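Local coordinates for protein catechol 1,2-dioxygenase (Pseudomonas putida, PDB 2AZQ) that probably catalyses the intradiol ring cleavage of catechol with O2, giving cis,cis-muconate, with a ferric ion as cofactor, at residues G137-A142 with A148-D153; F173-R178 with A189-P194; T236-A241 with F286-Q291. All blocks are in the same frame, centred on the assembly; numbering follows the deposited sequence.

Contact 1 of 3, residues G137-A142 with A148-D153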
ATOM      1  N   GLY A 137      16.439  33.389  15.069  1.00 11.75           N
ATOM      2  CA  GLY A 137      17.428  33.424  14.012  1.00 10.77           C
ATOM      3  C   GLY A 137      16.974  34.298  12.858  1.00 11.19           C
ATOM      4  O   GLY A 137      15.924  34.921  12.925  1.00 12.91           O
ATOM      5  N   GLN A 138      17.763  34.366  11.797  1.00 10.20           N
ATOM      6  CA  GLN A 138      17.377  35.170  10.650  1.00  8.74           C
ATOM      7  C   GLN A 138      17.285  34.280   9.429  1.00  8.93           C
ATOM      8  O   GLN A 138      17.713  33.125   9.440  1.00  9.72           O
ATOM      9  CB  GLN A 138      18.406  36.256  10.361  1.00  6.91           C
ATOM     10  CG  GLN A 138      18.594  37.238  11.461  1.00  8.68           C
ATOM     11  CD  GLN A 138      19.787  38.170  11.239  1.00 10.17           C
ATOM     12  OE1 GLN A 138      20.967  37.733  11.171  1.00  7.80           O
ATOM     13  NE2 GLN A 138      19.489  39.468  11.134  1.00  8.93           N
ATOM     14  N   VAL A 139      16.693  34.844   8.393  1.00  7.74           N
ATOM     15  CA  VAL A 139      16.560  34.226   7.099  1.00  8.18           C
ATOM     16  C   VAL A 139      17.554  35.049   6.256  1.00 11.53           C
ATOM     17  O   VAL A 139      17.516  36.284   6.249  1.00 11.37           O
ATOM     18  CB  VAL A 139      15.131  34.378   6.613  1.00  4.87           C
ATOM     19  CG1 VAL A 139      15.004  34.046   5.140  1.00  2.19           C
ATOM     20  CG2 VAL A 139      14.283  33.476   7.435  1.00  5.38           C
ATOM     21  N   PHE A 140      18.464  34.364   5.580  1.00 14.59           N
ATOM     22  CA  PHE A 140      19.466  35.030   4.767  1.00 18.25           C
ATOM     23  C   PHE A 140      19.346  34.852   3.286  1.00 18.15           C
ATOM     24  O   PHE A 140      18.839  33.833   2.821  1.00 17.34           O
ATOM     25  CB  PHE A 140      20.852  34.575   5.170  1.00 22.77           C
ATOM     26  CG  PHE A 140      21.371  35.262   6.368  1.00 27.47           C
ATOM     27  CD1 PHE A 140      22.595  34.909   6.895  1.00 29.61           C
ATOM     28  CD2 PHE A 140      20.642  36.293   6.951  1.00 30.04           C
ATOM     29  CE1 PHE A 140      23.101  35.572   7.994  1.00 36.04           C
ATOM     30  CE2 PHE A 140      21.121  36.971   8.045  1.00 34.38           C
ATOM     31  CZ  PHE A 140      22.361  36.618   8.584  1.00 36.97           C
ATOM     32  N   ASP A 141      19.860  35.839   2.553  1.00 17.58           N
ATOM     33  CA  ASP A 141      19.823  35.787   1.108  1.00 18.38           C
ATOM     34  C   ASP A 141      21.065  35.058   0.589  1.00 19.18           C
ATOM     35  O   ASP A 141      21.945  34.658   1.369  1.00 18.20           O
ATOM     36  CB  ASP A 141      19.711  37.201   0.520  1.00 18.41           C
ATOM     37  CG  ASP A 141      21.011  37.984   0.583  1.00 20.09           C
ATOM     38  OD1 ASP A 141      20.961  39.212   0.367  1.00 21.83           O
ATOM     39  OD2 ASP A 141      22.084  37.395   0.813  1.00 18.63           O
ATOM     40  N   ALA A 142      21.118  34.867  -0.722  1.00 19.43           N
ATOM     41  CA  ALA A 142      22.238  34.182  -1.331  1.00 20.96           C
ATOM     42  C   ALA A 142      23.588  34.794  -0.907  1.00 22.71           C
ATOM     43  O   ALA A 142      24.604  34.093  -0.811  1.00 20.93           O
ATOM     44  CB  ALA A 142      22.087  34.218  -2.849  1.00 20.38           C
ATOM     45  N   ALA A 148      13.754  40.532   4.830  1.00 19.35           N
ATOM     46  CA  ALA A 148      12.579  40.826   5.640  1.00 17.32           C
ATOM     47  C   ALA A 148      11.371  40.194   4.938  1.00 15.47           C
ATOM     48  O   ALA A 148      11.363  40.034   3.710  1.00 14.02           O
ATOM     49  CB  ALA A 148      12.387  42.329   5.762  1.00 18.50           C
ATOM     50  N   GLY A 149      10.363  39.805   5.709  1.00 13.89           N
ATOM     51  CA  GLY A 149       9.173  39.220   5.100  1.00 12.36           C
ATOM     52  C   GLY A 149       9.181  37.790   4.569  1.00 10.98           C
ATOM     53  O   GLY A 149       8.301  37.438   3.802  1.00 10.29           O
ATOM     54  N   ALA A 150      10.167  36.967   4.924  1.00 10.42           N
ATOM     55  CA  ALA A 150      10.147  35.573   4.478  1.00  8.21           C
ATOM     56  C   ALA A 150       9.302  34.860   5.531  1.00  7.98           C
ATOM     57  O   ALA A 150       9.221  35.306   6.686  1.00  7.90           O
ATOM     58  CB  ALA A 150      11.533  34.989   4.456  1.00  8.93           C
ATOM     59  N   THR A 151       8.665  33.767   5.134  1.00  5.62           N
ATOM     60  CA  THR A 151       7.821  32.990   6.037  1.00  3.63           C
ATOM     61  C   THR A 151       8.538  31.771   6.576  1.00  2.00           C
ATOM     62  O   THR A 151       9.075  30.994   5.804  1.00  4.19           O
ATOM     63  CB  THR A 151       6.552  32.508   5.305  1.00  2.92           C
ATOM     64  OG1 THR A 151       5.666  33.612   5.116  1.00  2.60           O
ATOM     65  CG2 THR A 151       5.854  31.408   6.084  1.00  4.22           C
ATOM     66  N   VAL A 152       8.613  31.608   7.886  1.00  2.00           N
ATOM     67  CA  VAL A 152       9.221  30.379   8.369  1.00  2.24           C
ATOM     68  C   VAL A 152       8.047  29.613   8.983  1.00  2.00           C
ATOM     69  O   VAL A 152       7.420  30.068   9.962  1.00  2.00           O
ATOM     70  CB  VAL A 152      10.398  30.572   9.411  1.00  2.00           C
ATOM     71  CG1 VAL A 152      10.949  31.989   9.373  1.00  2.00           C
ATOM     72  CG2 VAL A 152       9.965  30.120  10.794  1.00  4.46           C
ATOM     73  N   ASP A 153       7.737  28.483   8.340  1.00  2.00           N
ATOM     74  CA  ASP A 153       6.641  27.572   8.697  1.00  2.00           C
ATOM     75  C   ASP A 153       7.184  26.420   9.559  1.00  2.57           C
ATOM     76  O   ASP A 153       7.845  25.527   9.017  1.00  3.00           O
ATOM     77  CB  ASP A 153       6.087  26.984   7.418  1.00  2.00           C
ATOM     78  CG  ASP A 153       4.655  26.573   7.535  1.00  3.29           C
ATOM     79  OD1 ASP A 153       4.279  26.071   8.623  1.00  4.19           O
ATOM     80  OD2 ASP A 153       3.930  26.731   6.519  1.00  2.00           O
TER
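Val139 divides its two methyls between two partners: CG1 stands anti to the backbone N (chi1 167°) and is sent to Ala150, while CG2 lies anti to the carbonyl carbon and turns to Val152. The first meeting is the closer, with Val139 CG1 3.7 Å from Ala150 CB. In the second, Val139 CG2 comes within 4.1 Å of Val152 CG1, and the two valines slide past each other in opposite directions rather than meeting end on. All three side chains are buried. The contact is purely aliphatic, with no hydrogen bond crossing it: strand 132-140 and the start of strand 151-155, with the loop residue Ala150 before it, meet through side chains and are not paired with each other. Ala150 and Val152 both point inward, and Thr151 between them points away, the usual alternation along an extended chain. The side chain of Val152 is about 10 Å from that of the iron ligand His223, so the contact is not part of the metal site. Thr181 OG1 hydrogen-bonds Ala150 N, and Val152 also touches Ile179 and Tyr187. Strand 132-140 runs between strands 186-192 and 281-289, whereas strand 151-155 is flanked by 176-180 and 217-227.

Contact 2 of 3, residues F173-R178 with A189-P194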
ATOM      1  N   PHE A 173      -3.680  23.264  16.259  1.00 12.96           N
ATOM      2  CA  PHE A 173      -2.346  23.718  15.832  1.00 10.37           C
ATOM      3  C   PHE A 173      -1.309  23.993  16.912  1.00  8.81           C
ATOM      4  O   PHE A 173      -0.515  24.922  16.794  1.00  6.87           O
ATOM      5  CB  PHE A 173      -2.443  24.967  14.941  1.00 10.37           C
ATOM      6  CG  PHE A 173      -3.215  24.765  13.658  1.00 11.11           C
ATOM      7  CD1 PHE A 173      -4.601  24.939  13.616  1.00  9.60           C
ATOM      8  CD2 PHE A 173      -2.551  24.477  12.472  1.00  9.91           C
ATOM      9  CE1 PHE A 173      -5.305  24.841  12.395  1.00  8.92           C
ATOM     10  CE2 PHE A 173      -3.258  24.377  11.251  1.00 10.71           C
ATOM     11  CZ  PHE A 173      -4.633  24.565  11.215  1.00  8.01           C
ATOM     12  N   ASN A 174      -1.309  23.183  17.962  1.00  7.68           N
ATOM     13  CA  ASN A 174      -0.347  23.359  19.038  1.00  6.48           C
ATOM     14  C   ASN A 174       1.041  23.064  18.472  1.00  6.84           C
ATOM     15  O   ASN A 174       1.226  22.102  17.704  1.00  6.61           O
ATOM     16  CB  ASN A 174      -0.671  22.405  20.185  1.00  7.60           C
ATOM     17  CG  ASN A 174       0.143  22.686  21.430  1.00  6.60           C
ATOM     18  OD1 ASN A 174       0.772  21.793  21.971  1.00  5.31           O
ATOM     19  ND2 ASN A 174       0.118  23.931  21.896  1.00  5.75           N
ATOM     20  N   LEU A 175       2.009  23.895  18.844  1.00  5.50           N
ATOM     21  CA  LEU A 175       3.378  23.748  18.355  1.00  4.71           C
ATOM     22  C   LEU A 175       3.441  23.875  16.820  1.00  3.78           C
ATOM     23  O   LEU A 175       4.300  23.279  16.162  1.00  4.90           O
ATOM     24  CB  LEU A 175       3.952  22.401  18.813  1.00  2.93           C
ATOM     25  CG  LEU A 175       3.683  22.194  20.302  1.00  3.11           C
ATOM     26  CD1 LEU A 175       4.304  20.888  20.760  1.00  3.72           C
ATOM     27  CD2 LEU A 175       4.251  23.368  21.090  1.00  3.98           C
ATOM     28  N   ARG A 176       2.527  24.657  16.254  1.00  2.67           N
ATOM     29  CA  ARG A 176       2.472  24.872  14.802  1.00  3.34           C
ATOM     30  C   ARG A 176       2.234  26.345  14.460  1.00  2.32           C
ATOM     31  O   ARG A 176       1.218  26.923  14.845  1.00  2.00           O
ATOM     32  CB  ARG A 176       1.353  24.027  14.188  1.00  5.39           C
ATOM     33  CG  ARG A 176       1.662  22.529  14.120  1.00  8.94           C
ATOM     34  CD  ARG A 176       0.430  21.650  13.820  1.00  8.32           C
ATOM     35  NE  ARG A 176       0.802  20.244  13.696  1.00  9.29           N
ATOM     36  CZ  ARG A 176       1.442  19.753  12.645  1.00  9.36           C
ATOM     37  NH1 ARG A 176       1.756  20.575  11.646  1.00 10.87           N
ATOM     38  NH2 ARG A 176       1.785  18.475  12.605  1.00  5.51           N
ATOM     39  N   ARG A 177       3.159  26.951  13.726  1.00  2.00           N
ATOM     40  CA  ARG A 177       3.004  28.356  13.365  1.00  2.72           C
ATOM     41  C   ARG A 177       3.749  28.824  12.101  1.00  3.21           C
ATOM     42  O   ARG A 177       4.746  28.242  11.644  1.00  2.00           O
ATOM     43  CB  ARG A 177       3.468  29.272  14.526  1.00  4.01           C
ATOM     44  CG  ARG A 177       2.697  29.210  15.844  1.00  7.48           C
ATOM     45  CD  ARG A 177       1.299  29.818  15.739  1.00  9.65           C
ATOM     46  NE  ARG A 177       0.610  29.823  17.030  1.00 12.83           N
ATOM     47  CZ  ARG A 177       0.178  28.743  17.691  1.00 13.34           C
ATOM     48  NH1 ARG A 177      -0.431  28.888  18.859  1.00 12.26           N
ATOM     49  NH2 ARG A 177       0.327  27.526  17.184  1.00 13.75           N
ATOM     50  N   ARG A 178       3.253  29.917  11.548  1.00  3.65           N
ATOM     51  CA  ARG A 178       3.898  30.526  10.416  1.00  3.98           C
ATOM     52  C   ARG A 178       4.341  31.911  10.888  1.00  4.74           C
ATOM     53  O   ARG A 178       3.519  32.799  11.130  1.00  4.68           O
ATOM     54  CB  ARG A 178       2.951  30.592   9.223  1.00  3.55           C
ATOM     55  CG  ARG A 178       2.971  29.354   8.326  1.00  2.00           C
ATOM     56  CD  ARG A 178       1.981  29.529   7.178  1.00  2.00           C
ATOM     57  NE  ARG A 178       0.623  29.538   7.701  1.00  2.32           N
ATOM     58  CZ  ARG A 178      -0.424  30.095   7.101  1.00  5.75           C
ATOM     59  NH1 ARG A 178      -0.292  30.705   5.936  1.00  6.46           N
ATOM     60  NH2 ARG A 178      -1.617  30.044   7.678  1.00  8.54           N
ATOM     61  N   ALA A 189      10.717  32.728  18.494  1.00 10.90           N
ATOM     62  CA  ALA A 189       9.668  31.784  18.894  1.00  9.17           C
ATOM     63  C   ALA A 189       9.790  31.250  20.324  1.00  7.53           C
ATOM     64  O   ALA A 189      10.758  30.586  20.662  1.00  8.13           O
ATOM     65  CB  ALA A 189       9.619  30.628  17.911  1.00  7.26           C
ATOM     66  N   ARG A 190       8.803  31.550  21.158  1.00  7.73           N
ATOM     67  CA  ARG A 190       8.773  31.078  22.549  1.00  8.59           C
ATOM     68  C   ARG A 190       8.006  29.751  22.500  1.00  6.87           C
ATOM     69  O   ARG A 190       6.853  29.709  22.082  1.00  6.31           O
ATOM     70  CB  ARG A 190       8.051  32.129  23.431  1.00 12.07           C
ATOM     71  CG  ARG A 190       8.053  31.900  24.970  1.00 16.38           C
ATOM     72  CD  ARG A 190       7.108  30.783  25.387  1.00 21.20           C
ATOM     73  NE  ARG A 190       7.104  30.478  26.826  1.00 23.98           N
ATOM     74  CZ  ARG A 190       6.769  31.326  27.799  1.00 21.42           C
ATOM     75  NH1 ARG A 190       6.404  32.565  27.509  1.00 21.43           N
ATOM     76  NH2 ARG A 190       6.749  30.909  29.059  1.00 18.86           N
ATOM     77  N   SER A 191       8.641  28.660  22.901  1.00  4.20           N
ATOM     78  CA  SER A 191       7.952  27.376  22.826  1.00  5.22           C
ATOM     79  C   SER A 191       8.428  26.377  23.905  1.00  5.93           C
ATOM     80  O   SER A 191       8.649  26.769  25.064  1.00  6.75           O
ATOM     81  CB  SER A 191       8.132  26.818  21.404  1.00  3.24           C
ATOM     82  OG  SER A 191       7.388  25.637  21.171  1.00  2.41           O
ATOM     83  N   ILE A 192       8.534  25.095  23.545  1.00  4.25           N
ATOM     84  CA  ILE A 192       9.019  24.077  24.476  1.00  3.89           C
ATOM     85  C   ILE A 192       9.900  23.032  23.795  1.00  4.78           C
ATOM     86  O   ILE A 192       9.698  22.674  22.634  1.00  6.61           O
ATOM     87  CB  ILE A 192       7.876  23.331  25.208  1.00  3.47           C
ATOM     88  CG1 ILE A 192       7.069  22.480  24.225  1.00  3.31           C
ATOM     89  CG2 ILE A 192       6.979  24.333  25.931  1.00  2.95           C
ATOM     90  CD1 ILE A 192       6.071  21.597  24.897  1.00  2.16           C
ATOM     91  N   VAL A 193      10.898  22.549  24.515  1.00  4.78           N
ATOM     92  CA  VAL A 193      11.789  21.547  23.950  1.00  5.73           C
ATOM     93  C   VAL A 193      10.975  20.316  23.580  1.00  4.45           C
ATOM     94  O   VAL A 193      10.326  19.737  24.426  1.00  7.31           O
ATOM     95  CB  VAL A 193      12.899  21.190  24.957  1.00  4.67           C
ATOM     96  CG1 VAL A 193      13.699  20.052  24.435  1.00  4.09           C
ATOM     97  CG2 VAL A 193      13.781  22.412  25.196  1.00  4.17           C
ATOM     98  N   PRO A 194      10.995  19.912  22.303  1.00  4.33           N
ATOM     99  CA  PRO A 194      10.250  18.746  21.814  1.00  3.77           C
ATOM    100  C   PRO A 194      10.955  17.468  22.135  1.00  2.70           C
ATOM    101  O   PRO A 194      12.137  17.462  22.366  1.00  2.85           O
ATOM    102  CB  PRO A 194      10.214  18.988  20.310  1.00  3.50           C
ATOM    103  CG  PRO A 194      11.604  19.499  20.073  1.00  5.13           C
ATOM    104  CD  PRO A 194      11.712  20.559  21.184  1.00  5.36           C
TER
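Leu175 reaches across to Ser191 and Ile192 inside the beta sandwich of the intradiol dioxygenases, from the third position of a type II beta turn that spans Phe173 to Arg176 and leads into strand 176-180. Its CG lies beside the backbone N and anti to the carbonyl carbon (chi1 -48°), and the CD2 branch does the touching. The tight part is small and buried: Leu175 CD2 stands 3.9 Å from Ser191 OG and 4.3 Å from Ile192 CG1. The first of these is a plain van der Waals touch, because the buried hydroxyl has its polar mate in His156 NE2, with which Ser191 OG is hydrogen-bonded while the leucine methyl packs against it. The side chain of Leu175 is about 7 Å from that of the iron ligand Tyr163, near the metal site but not among its ligands.

Away from Leu175 the two segments part. Phe173, Arg177 and Arg190 are all partly exposed and do not bridge them; Arg190 packs instead on Val132 and Phe134 of strand 132-140. On this looser side the polar contacts stay within one segment, for Arg177 folds back over its own turn. Its NH2 makes a weak bond to Phe173 O and a straighter one to Arg176 O, 2.6 Å long with an N-H...O angle of 166°, the acceptor lying in the guanidinium plane and NH2 standing above the plane of that carbonyl.

Contact 3 of 3, residues T236-A241 with F286-Q291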
ATOM      1  N   THR A 236      13.522  21.694   5.642  1.00  4.14           N
ATOM      2  CA  THR A 236      14.645  21.256   6.453  1.00  5.84           C
ATOM      3  C   THR A 236      14.228  21.048   7.915  1.00  6.27           C
ATOM      4  O   THR A 236      13.068  21.282   8.280  1.00  6.74           O
ATOM      5  CB  THR A 236      15.791  22.302   6.379  1.00  6.54           C
ATOM      6  OG1 THR A 236      16.971  21.769   6.994  1.00  6.40           O
ATOM      7  CG2 THR A 236      15.382  23.603   7.092  1.00  4.05           C
ATOM      8  N   GLN A 237      15.177  20.604   8.737  1.00  5.36           N
ATOM      9  CA  GLN A 237      14.957  20.355  10.167  1.00  5.44           C
ATOM     10  C   GLN A 237      16.133  20.923  10.950  1.00  5.11           C
ATOM     11  O   GLN A 237      17.196  21.165  10.377  1.00  5.54           O
ATOM     12  CB  GLN A 237      14.909  18.833  10.489  1.00  2.66           C
ATOM     13  CG  GLN A 237      13.668  18.068  10.064  1.00  6.04           C
ATOM     14  CD  GLN A 237      13.686  16.553  10.419  1.00  7.88           C
ATOM     15  OE1 GLN A 237      14.393  16.114  11.331  1.00  9.51           O
ATOM     16  NE2 GLN A 237      12.866  15.764   9.708  1.00  7.81           N
ATOM     17  N   ILE A 238      15.929  21.157  12.244  1.00  4.61           N
ATOM     18  CA  ILE A 238      17.025  21.530  13.148  1.00  5.80           C
ATOM     19  C   ILE A 238      17.007  20.297  14.070  1.00  7.32           C
ATOM     20  O   ILE A 238      15.950  19.971  14.603  1.00  8.93           O
ATOM     21  CB  ILE A 238      16.733  22.777  14.069  1.00  5.49           C
ATOM     22  CG1 ILE A 238      16.662  24.071  13.259  1.00  7.03           C
ATOM     23  CG2 ILE A 238      17.805  22.906  15.152  1.00  2.00           C
ATOM     24  CD1 ILE A 238      16.300  25.303  14.133  1.00  7.49           C
ATOM     25  N   ASN A 239      18.121  19.576  14.215  1.00  7.69           N
ATOM     26  CA  ASN A 239      18.157  18.447  15.151  1.00  8.56           C
ATOM     27  C   ASN A 239      18.854  18.940  16.402  1.00  9.92           C
ATOM     28  O   ASN A 239      19.896  19.581  16.307  1.00 10.98           O
ATOM     29  CB  ASN A 239      18.996  17.310  14.630  1.00 11.41           C
ATOM     30  CG  ASN A 239      18.448  16.713  13.406  1.00 12.79           C
ATOM     31  OD1 ASN A 239      17.341  16.181  13.414  1.00 15.14           O
ATOM     32  ND2 ASN A 239      19.213  16.783  12.323  1.00 13.45           N
ATOM     33  N   PHE A 240      18.314  18.619  17.570  1.00 10.79           N
ATOM     34  CA  PHE A 240      18.911  19.049  18.840  1.00 11.24           C
ATOM     35  C   PHE A 240      20.198  18.377  19.218  1.00  9.84           C
ATOM     36  O   PHE A 240      20.352  17.169  19.065  1.00  8.44           O
ATOM     37  CB  PHE A 240      17.890  18.894  19.941  1.00 15.02           C
ATOM     38  CG  PHE A 240      16.873  19.936  19.883  1.00 19.68           C
ATOM     39  CD1 PHE A 240      16.326  20.277  18.652  1.00 22.83           C
ATOM     40  CD2 PHE A 240      16.568  20.688  20.997  1.00 24.23           C
ATOM     41  CE1 PHE A 240      15.505  21.359  18.511  1.00 25.42           C
ATOM     42  CE2 PHE A 240      15.742  21.788  20.882  1.00 28.22           C
ATOM     43  CZ  PHE A 240      15.207  22.132  19.621  1.00 28.22           C
ATOM     44  N   ALA A 241      21.139  19.167  19.711  1.00  9.69           N
ATOM     45  CA  ALA A 241      22.431  18.597  20.064  1.00 10.97           C
ATOM     46  C   ALA A 241      22.349  17.733  21.322  1.00 10.30           C
ATOM     47  O   ALA A 241      21.618  18.062  22.244  1.00 11.15           O
ATOM     48  CB  ALA A 241      23.440  19.693  20.246  1.00  9.43           C
ATOM     49  N   PHE A 286      19.378  29.730  15.193  1.00 12.65           N
ATOM     50  CA  PHE A 286      19.728  29.081  13.954  1.00 14.10           C
ATOM     51  C   PHE A 286      19.188  29.944  12.809  1.00 14.90           C
ATOM     52  O   PHE A 286      18.036  30.395  12.859  1.00 13.88           O
ATOM     53  CB  PHE A 286      19.099  27.683  13.940  1.00 12.82           C
ATOM     54  CG  PHE A 286      19.635  26.788  12.892  1.00 12.42           C
ATOM     55  CD1 PHE A 286      20.563  25.808  13.213  1.00 11.57           C
ATOM     56  CD2 PHE A 286      19.226  26.926  11.561  1.00 13.15           C
ATOM     57  CE1 PHE A 286      21.087  24.963  12.215  1.00 11.95           C
ATOM     58  CE2 PHE A 286      19.747  26.087  10.551  1.00 13.58           C
ATOM     59  CZ  PHE A 286      20.679  25.106  10.881  1.00 11.65           C
ATOM     60  N   ASP A 287      20.043  30.175  11.805  1.00 15.62           N
ATOM     61  CA  ASP A 287      19.706  30.970  10.623  1.00 16.46           C
ATOM     62  C   ASP A 287      19.618  30.114   9.371  1.00 16.13           C
ATOM     63  O   ASP A 287      20.352  29.134   9.189  1.00 16.49           O
ATOM     64  CB  ASP A 287      20.762  32.034  10.340  1.00 17.53           C
ATOM     65  CG  ASP A 287      21.019  32.931  11.514  1.00 18.73           C
ATOM     66  OD1 ASP A 287      20.074  33.601  11.978  1.00 16.22           O
ATOM     67  OD2 ASP A 287      22.184  32.967  11.961  1.00 19.65           O
ATOM     68  N   PHE A 288      18.733  30.519   8.478  1.00 15.71           N
ATOM     69  CA  PHE A 288      18.572  29.793   7.237  1.00 13.45           C
ATOM     70  C   PHE A 288      19.020  30.735   6.162  1.00 12.01           C
ATOM     71  O   PHE A 288      18.726  31.927   6.220  1.00 10.81           O
ATOM     72  CB  PHE A 288      17.118  29.398   7.052  1.00 12.35           C
ATOM     73  CG  PHE A 288      16.554  28.685   8.229  1.00 10.15           C
ATOM     74  CD1 PHE A 288      16.117  29.400   9.341  1.00  7.00           C
ATOM     75  CD2 PHE A 288      16.493  27.283   8.246  1.00  8.91           C
ATOM     76  CE1 PHE A 288      15.619  28.725  10.457  1.00  8.62           C
ATOM     77  CE2 PHE A 288      15.997  26.597   9.364  1.00  8.05           C
ATOM     78  CZ  PHE A 288      15.557  27.314  10.470  1.00  6.68           C
ATOM     79  N   ARG A 289      19.778  30.194   5.220  1.00 12.42           N
ATOM     80  CA  ARG A 289      20.305  30.961   4.108  1.00 12.54           C
ATOM     81  C   ARG A 289      19.647  30.348   2.876  1.00 11.19           C
ATOM     82  O   ARG A 289      19.797  29.149   2.634  1.00 10.94           O
ATOM     83  CB  ARG A 289      21.828  30.799   4.076  1.00 16.51           C
ATOM     84  CG  ARG A 289      22.497  31.628   3.011  1.00 23.30           C
ATOM     85  CD  ARG A 289      23.982  31.610   3.101  1.00 26.59           C
ATOM     86  NE  ARG A 289      24.469  32.651   2.211  1.00 37.10           N
ATOM     87  CZ  ARG A 289      25.749  33.007   2.053  1.00 42.60           C
ATOM     88  NH1 ARG A 289      26.723  32.399   2.736  1.00 43.86           N
ATOM     89  NH2 ARG A 289      26.054  34.001   1.213  1.00 44.08           N
ATOM     90  N   LEU A 290      18.902  31.149   2.115  1.00  9.17           N
ATOM     91  CA  LEU A 290      18.204  30.637   0.929  1.00  7.57           C
ATOM     92  C   LEU A 290      18.945  30.889  -0.375  1.00  8.06           C
ATOM     93  O   LEU A 290      19.967  31.564  -0.415  1.00  8.03           O
ATOM     94  CB  LEU A 290      16.797  31.240   0.802  1.00  4.84           C
ATOM     95  CG  LEU A 290      15.797  31.143   1.959  1.00  4.35           C
ATOM     96  CD1 LEU A 290      14.545  31.893   1.591  1.00  5.67           C
ATOM     97  CD2 LEU A 290      15.452  29.704   2.270  1.00  5.23           C
ATOM     98  N   GLN A 291      18.399  30.331  -1.445  1.00  9.28           N
ATOM     99  CA  GLN A 291      18.965  30.463  -2.769  1.00  9.14           C
ATOM    100  C   GLN A 291      18.089  31.318  -3.648  1.00 10.32           C
ATOM    101  O   GLN A 291      16.865  31.392  -3.450  1.00  8.24           O
ATOM    102  CB  GLN A 291      19.085  29.097  -3.416  1.00  9.38           C
ATOM    103  CG  GLN A 291      20.099  28.173  -2.773  1.00 12.68           C
ATOM    104  CD  GLN A 291      20.125  26.806  -3.444  1.00 14.09           C
ATOM    105  OE1 GLN A 291      20.022  26.704  -4.661  1.00 16.20           O
ATOM    106  NE2 GLN A 291      20.276  25.757  -2.652  1.00 14.41           N
TER
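Thr236 opens the contact with its methyl, CG2, which comes to the edge of the Phe288 ring, near the ring plane and 3.8 Å from CE2. Gln237 points the other way, to the side where it touches the iron ligands His221 and His223, and its OE1 is hydrogen-bonded to Arg218 NH2. Ile238 turns inward again and does most of the work. With CG1 beside the backbone N (chi1 -69°), it lays CG1 over one face of the partly exposed Phe286 ring, a CH-pi contact 4.2 Å from the centroid and 16° off the normal. Its CD1 rests 3.7 Å from Phe286 CB and meets Phe288 obliquely, 4.2 Å from CZ. The Phe286 ring in turn places CD2 over a face of the Phe288 ring, so Ile238, Phe286 and Phe288 each touch the other two. Cutting Ile238 back to an alanine here is likely to leave a gap beside Phe286 CB and Phe288 CZ and to take the CH-pi partner from the Phe286 face. Phe240, farther on, packs on Leu262 and Met133. Strand 259-265 pairs with both 234-240 and 281-289, whose side chains meet on the inner side of this curled sheet; 217-227 and 132-140 are their outer neighbours.

In the fold
Every touching residue in contacts 1 and 2 is buried, while contact 3, also largely core, has one partly exposed ring, Phe286; none has a hydrogen bond between its two segments. Contacts 1 and 3 are close, their centres 11 Å apart, and lie on neighbouring strands, 132-140 and 281-289: backbone bonds tie Gln138 and Phe140 to Phe288. Contacts 1 and 2 use two neighbouring pairs, 132-140 beside 186-192 and 151-155 beside 176-180, where Asp153 packs on Arg178. Contacts 2 and 3 meet at Pro194 and Phe240. The chemistry shifts from place to place: small aliphatic groups in contact 1, a turn leucine against a hydroxyl and an isoleucine in contact 2, and aromatic rings in contact 3, which buries the most surface.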